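Local atomic coordinates of maleate cis-trans isomerase (Pseudomonas putida, PDB entry 4FQ5), a protein that acts as a maleate isomerase, probably converting the cis C2-C3 double bond of maleate into the trans double bond of fumarate. Residues Val157-Lys162 / Val222-Leu227; Ala102-Ile107 / Ile218-Gln223. The protein carries 1 engineered substitution. One frame throughout, in Å; residues are numbered along the deposited sequence.

Overall arrangement
Contacts 1 and 2 lie about 7 Å apart, centre to centre, and meet at the maleic acid site deep inside the chain. The fold has two parallel four-stranded sheets, each with strand order 2-1-3-4. In chain order, 102-107 follows strand 98-101 of the first sheet and begins helix 104-108; 157-162 runs off the end of strand 153-158 of the second sheet; 218-223 and 222-227 lie in the loop between its strand 215-217 and helix 230-237. Both contacts end on that loop and share Val222 and Gln223. Contact 1 joins the end of strand 153-158 to the loop after its neighbour 215-217, and contact 2 reaches the other sheet, so the ligand is gripped from both halves of the fold.

Contact 1 (Val157-Lys162 / Val222-Leu227); sequences VTPYMK and VQMPSL. With MAE (maleic acid), chain C.
Met224 packs against Val157 and Pro159; no hydrogen bond runs directly between 157-162 and 222-227, and the contact is apolar and centres on Met224. The methionine chain runs out extended through chi1 and chi2 and bends at its last torsion (chi3 71°). SD lies 4.0 Å from Pro159 CB, while the methyl CE comes within 4.1 Å of Val157 CG1, the two side chains crossing at roughly a right angle. Val193 and Leu201 add further cover to the methionine. Pro159 also covers one face of the Tyr160 ring, its CD sitting 4.0 Å above the ring centre.

The hydrogen bonds go to maleic acid instead. Tyr160 OH donates to O3 of the ligand over 2.6 Å, with O3 at the ring edge and near its plane. From the other segment, Val222 N donates to ligand O4 and Gln223 N to ligand O2, each at 2.9 Å. An ST turn shapes the approach: Tyr160 N donates to Thr158 OG1 at 3.2 Å, and that hydroxyl is also hydrogen-bonded to Thr165.

Apolar packing thus lies beside the end of strand 153-158 and the following loop, where the Tyr160 hydroxyl meets one carboxylate and the Val222 and Gln223 amides span both, consistent with their predicted substrate-binding roles.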
loop_
_atom_site.group_PDB
_atom_site.type_symbol
_atom_site.label_atom_id
_atom_site.label_comp_id
_atom_site.label_asym_id
_atom_site.label_seq_id
_atom_site.Cartn_x
_atom_site.Cartn_y
_atom_site.Cartn_z
ATOM N N VAL A 157 -31.500 1.417 1.686
ATOM C CA VAL A 157 -31.355 2.865 1.817
ATOM C C VAL A 157 -30.953 3.441 0.459
ATOM O O VAL A 157 -30.096 2.879 -0.224
ATOM C CB VAL A 157 -30.293 3.246 2.876
ATOM C CG1 VAL A 157 -30.281 4.753 3.103
ATOM C CG2 VAL A 157 -30.536 2.494 4.187
ATOM N N THR A 158 -31.580 4.548 0.067
ATOM C CA THR A 158 -31.208 5.258 -1.161
ATOM C C THR A 158 -31.100 6.761 -0.884
ATOM O O THR A 158 -31.639 7.242 0.113
ATOM C CB THR A 158 -32.236 5.050 -2.301
ATOM O OG1 THR A 158 -33.237 6.075 -2.235
ATOM C CG2 THR A 158 -32.901 3.679 -2.240
ATOM N N PRO A 159 -30.403 7.510 -1.762
ATOM C CA PRO A 159 -30.389 8.961 -1.644
ATOM C C PRO A 159 -31.404 9.659 -2.556
ATOM O O PRO A 159 -31.532 10.885 -2.504
ATOM C CB PRO A 159 -28.979 9.315 -2.098
ATOM C CG PRO A 159 -28.687 8.302 -3.155
ATOM C CD PRO A 159 -29.422 7.043 -2.761
ATOM N N TYR A 160 -32.117 8.879 -3.364
ATOM C CA TYR A 160 -32.966 9.418 -4.423
ATOM C C TYR A 160 -34.231 10.089 -3.910
ATOM O O TYR A 160 -34.672 9.851 -2.781
ATOM C CB TYR A 160 -33.417 8.319 -5.395
ATOM C CG TYR A 160 -32.382 7.295 -5.793
ATOM C CD1 TYR A 160 -31.165 7.670 -6.367
ATOM C CD2 TYR A 160 -32.645 5.940 -5.636
ATOM C CE1 TYR A 160 -30.233 6.714 -6.747
ATOM C CE2 TYR A 160 -31.720 4.984 -5.997
ATOM C CZ TYR A 160 -30.521 5.374 -6.560
ATOM O OH TYR A 160 -29.619 4.401 -6.917
ATOM N N MET A 161 -34.815 10.914 -4.777
ATOM C CA MET A 161 -36.196 11.364 -4.631
ATOM C C MET A 161 -37.131 10.156 -4.552
ATOM O O MET A 161 -36.809 9.071 -5.047
ATOM C CB MET A 161 -36.579 12.271 -5.802
ATOM C CG MET A 161 -35.684 13.492 -5.966
ATOM S SD MET A 161 -35.374 14.407 -4.432
ATOM C CE MET A 161 -36.936 15.258 -4.183
ATOM N N LYS A 162 -38.285 10.350 -3.927
ATOM C CA LYS A 162 -39.206 9.256 -3.591
ATOM C C LYS A 162 -39.696 8.417 -4.789
ATOM O O LYS A 162 -39.704 7.190 -4.695
ATOM C CB LYS A 162 -40.380 9.800 -2.762
ATOM C CG LYS A 162 -41.371 8.768 -2.250
ATOM C CD LYS A 162 -42.435 9.457 -1.402
ATOM C CE LYS A 162 -43.528 8.491 -0.968
ATOM N NZ LYS A 162 -44.521 9.186 -0.099
ATOM N N VAL A 222 -24.614 4.646 -6.178
ATOM C CA VAL A 222 -23.190 4.514 -6.300
ATOM C C VAL A 222 -22.494 5.842 -5.958
ATOM O O VAL A 222 -21.295 5.869 -5.685
ATOM C CB VAL A 222 -22.894 3.934 -7.701
ATOM C CG1 VAL A 222 -21.880 4.743 -8.484
ATOM C CG2 VAL A 222 -22.537 2.458 -7.599
ATOM N N GLN A 223 -23.255 6.937 -5.929
ATOM C CA GLN A 223 -22.708 8.232 -5.507
ATOM C C GLN A 223 -22.634 8.410 -3.984
ATOM O O GLN A 223 -21.747 9.099 -3.485
ATOM C CB GLN A 223 -23.484 9.401 -6.129
ATOM C CG GLN A 223 -22.952 10.791 -5.792
ATOM C CD GLN A 223 -21.658 11.147 -6.506
ATOM O OE1 GLN A 223 -20.704 10.356 -6.550
ATOM N NE2 GLN A 223 -21.607 12.361 -7.049
ATOM N N MET A 224 -23.570 7.813 -3.253
ATOM C CA MET A 224 -23.612 7.991 -1.806
ATOM C C MET A 224 -22.538 7.131 -1.145
ATOM O O MET A 224 -22.585 5.912 -1.259
ATOM C CB MET A 224 -24.989 7.624 -1.257
ATOM C CG MET A 224 -25.102 7.861 0.235
ATOM S SD MET A 224 -26.779 7.722 0.862
ATOM C CE MET A 224 -27.090 5.966 0.758
ATOM N N PRO A 225 -21.563 7.764 -0.464
ATOM C CA PRO A 225 -20.498 7.002 0.200
ATOM C C PRO A 225 -21.060 6.104 1.290
ATOM O O PRO A 225 -21.932 6.526 2.054
ATOM C CB PRO A 225 -19.603 8.088 0.820
ATOM C CG PRO A 225 -19.966 9.353 0.129
ATOM C CD PRO A 225 -21.404 9.218 -0.276
ATOM N N SER A 226 -20.579 4.871 1.358
ATOM C CA SER A 226 -21.069 3.947 2.368
ATOM C C SER A 226 -19.998 2.982 2.840
ATOM O O SER A 226 -20.134 2.383 3.902
ATOM C CB SER A 226 -22.275 3.164 1.845
ATOM O OG SER A 226 -21.899 2.329 0.763
ATOM N N LEU A 227 -18.935 2.835 2.052
ATOM C CA LEU A 227 -17.905 1.839 2.344
ATOM C C LEU A 227 -17.389 1.890 3.790
ATOM O O LEU A 227 -17.265 0.857 4.439
ATOM C CB LEU A 227 -16.747 1.935 1.345
ATOM C CG LEU A 227 -15.598 0.930 1.497
ATOM C CD1 LEU A 227 -16.120 -0.496 1.494
ATOM C CD2 LEU A 227 -14.567 1.135 0.395
HETATM C C1 MAE C . -25.030 7.879 -9.029
HETATM O O1 MAE C . -24.099 8.681 -9.204
HETATM O O2 MAE C . -25.344 7.422 -7.920
HETATM C C2 MAE C . -25.817 7.479 -10.205
HETATM C C3 MAE C . -26.624 6.434 -10.249
HETATM C C4 MAE C . -26.847 5.484 -9.137
HETATM O O3 MAE C . -27.955 5.461 -8.610
HETATM O O4 MAE C . -25.964 4.701 -8.769
#

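Contact 2 (Ala102-Ile107 / Ile218-Gln223). Engineered in segment 218-223: Ala221 (natural residue Cys). With MAE (maleic acid), chain C.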
loop_
_atom_site.group_PDB
_atom_site.type_symbol
_atom_site.label_atom_id
_atom_site.label_comp_id
_atom_site.label_asym_id
_atom_site.label_seq_id
_atom_site.Cartn_x
_atom_site.Cartn_y
_atom_site.Cartn_z
ATOM N N ALA A 102 -21.857 2.088 -13.823
ATOM C CA ALA A 102 -21.956 2.463 -12.407
ATOM C C ALA A 102 -23.355 2.821 -11.870
ATOM O O ALA A 102 -23.676 2.489 -10.731
ATOM C CB ALA A 102 -20.971 3.576 -12.090
ATOM N N CYS A 103 -24.208 3.468 -12.644
ATOM C CA CYS A 103 -25.440 4.005 -12.065
ATOM C C CYS A 103 -26.639 3.046 -12.038
ATOM O O CYS A 103 -27.280 2.765 -13.028
ATOM C CB CYS A 103 -25.809 5.309 -12.754
ATOM S SG CYS A 103 -27.212 6.200 -12.087
ATOM N N LEU A 104 -26.929 2.587 -10.843
ATOM C CA LEU A 104 -28.009 1.643 -10.548
ATOM C C LEU A 104 -29.378 2.152 -10.999
ATOM O O LEU A 104 -30.113 1.439 -11.671
ATOM C CB LEU A 104 -28.024 1.357 -9.038
ATOM C CG LEU A 104 -29.036 0.579 -8.171
ATOM C CD1 LEU A 104 -30.513 0.873 -8.424
ATOM C CD2 LEU A 104 -28.774 -0.916 -8.138
ATOM N N VAL A 105 -29.712 3.381 -10.617
ATOM C CA VAL A 105 -31.047 3.916 -10.865
ATOM C C VAL A 105 -31.309 4.211 -12.354
ATOM O O VAL A 105 -32.446 4.134 -12.818
ATOM C CB VAL A 105 -31.366 5.123 -9.948
ATOM C CG1 VAL A 105 -30.654 6.391 -10.410
ATOM C CG2 VAL A 105 -32.869 5.331 -9.846
ATOM N N ALA A 106 -30.251 4.531 -13.092
ATOM C CA ALA A 106 -30.355 4.807 -14.522
ATOM C C ALA A 106 -30.814 3.557 -15.266
ATOM O O ALA A 106 -31.651 3.629 -16.170
ATOM C CB ALA A 106 -29.020 5.283 -15.062
ATOM N N ILE A 107 -30.268 2.412 -14.875
ATOM C CA ILE A 107 -30.681 1.138 -15.442
ATOM C C ILE A 107 -32.120 0.795 -15.036
ATOM O O ILE A 107 -32.964 0.532 -15.894
ATOM C CB ILE A 107 -29.711 0.001 -15.050
ATOM C CG1 ILE A 107 -28.343 0.172 -15.737
ATOM C CG2 ILE A 107 -30.324 -1.364 -15.337
ATOM C CD1 ILE A 107 -28.383 0.317 -17.248
ATOM N N ILE A 218 -27.082 -0.875 2.158
ATOM C CA ILE A 218 -26.727 0.384 2.808
ATOM C C ILE A 218 -26.752 1.566 1.831
ATOM O O ILE A 218 -26.950 2.708 2.241
ATOM C CB ILE A 218 -25.357 0.282 3.540
ATOM C CG1 ILE A 218 -25.110 1.502 4.432
ATOM C CG2 ILE A 218 -24.209 0.070 2.551
ATOM C CD1 ILE A 218 -24.062 1.286 5.512
ATOM N N SER A 219 -26.530 1.281 0.548
ATOM C CA SER A 219 -26.705 2.271 -0.512
ATOM C C SER A 219 -27.030 1.565 -1.815
ATOM O O SER A 219 -26.242 0.735 -2.293
ATOM C CB SER A 219 -25.455 3.142 -0.694
ATOM O OG SER A 219 -25.691 4.135 -1.686
ATOM N N ALA A 220 -28.198 1.879 -2.374
ATOM C CA ALA A 220 -28.568 1.405 -3.708
ATOM C C ALA A 220 -27.875 2.262 -4.755
ATOM O O ALA A 220 -27.710 1.849 -5.899
ATOM C CB ALA A 220 -30.079 1.456 -3.898
ATOM N N ALA A 221 -27.473 3.461 -4.352
ATOM C CA ALA A 221 -26.783 4.386 -5.232
ATOM C C ALA A 221 -25.281 4.240 -5.115
ATOM O O ALA A 221 -24.743 3.815 -4.087
ATOM C CB ALA A 221 -27.184 5.815 -4.927
ATOM N N VAL A 222 -24.614 4.646 -6.178
ATOM C CA VAL A 222 -23.190 4.514 -6.300
ATOM C C VAL A 222 -22.494 5.842 -5.958
ATOM O O VAL A 222 -21.295 5.869 -5.685
ATOM C CB VAL A 222 -22.894 3.934 -7.701
ATOM C CG1 VAL A 222 -21.880 4.743 -8.484
ATOM C CG2 VAL A 222 -22.537 2.458 -7.599
ATOM N N GLN A 223 -23.255 6.937 -5.929
ATOM C CA GLN A 223 -22.708 8.232 -5.507
ATOM C C GLN A 223 -22.634 8.410 -3.984
ATOM O O GLN A 223 -21.747 9.099 -3.485
ATOM C CB GLN A 223 -23.484 9.401 -6.129
ATOM C CG GLN A 223 -22.952 10.791 -5.792
ATOM C CD GLN A 223 -21.658 11.147 -6.506
ATOM O OE1 GLN A 223 -20.704 10.356 -6.550
ATOM N NE2 GLN A 223 -21.607 12.361 -7.049
HETATM C C1 MAE C . -25.030 7.879 -9.029
HETATM O O1 MAE C . -24.099 8.681 -9.204
HETATM O O2 MAE C . -25.344 7.422 -7.920
HETATM C C2 MAE C . -25.817 7.479 -10.205
HETATM C C3 MAE C . -26.624 6.434 -10.249
HETATM C C4 MAE C . -26.847 5.484 -9.137
HETATM O O3 MAE C . -27.955 5.461 -8.610
HETATM O O4 MAE C . -25.964 4.701 -8.769
#
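Leu104 swings CG opposite its own backbone N (chi1 172°), which brings the branch point to Ala220, with CG 4.5 Å from Ala220 CB. Cys103 has a similar rotation (chi1 -175°), and it carries SG to the ligand, where it forms a covalent bond of 1.9 Å to C3 of maleic acid.

Beside these, Val222 closes over Ala102: CG2 lies 3.3 Å from Ala102 O, and CG1 packs 3.9 Å from Ala102 CB. Ser138 supplies a hydrogen bond to that same carbonyl. Within 218-223, Ser219 OG donates to Ala221 O at 2.6 Å, tying the loop to itself. Ala221 is engineered, a cysteine in nature, and its CB lies 3.8 Å from ligand O3.

Cys103 is the N-cap of helix 104-108, so the first amides of the helix meet a carboxylate: Leu104 N donates weakly to ligand O4 at 3.1 Å and Val105 N weakly to ligand O3 at 3.4 Å. The helix start would probably stabilise negative charge there. With Cys103 the predicted nucleophile and position 221 the predicted proton donor, the contact places the two predicted catalytic positions beside one bound molecule, though the proton donor is missing from this variant.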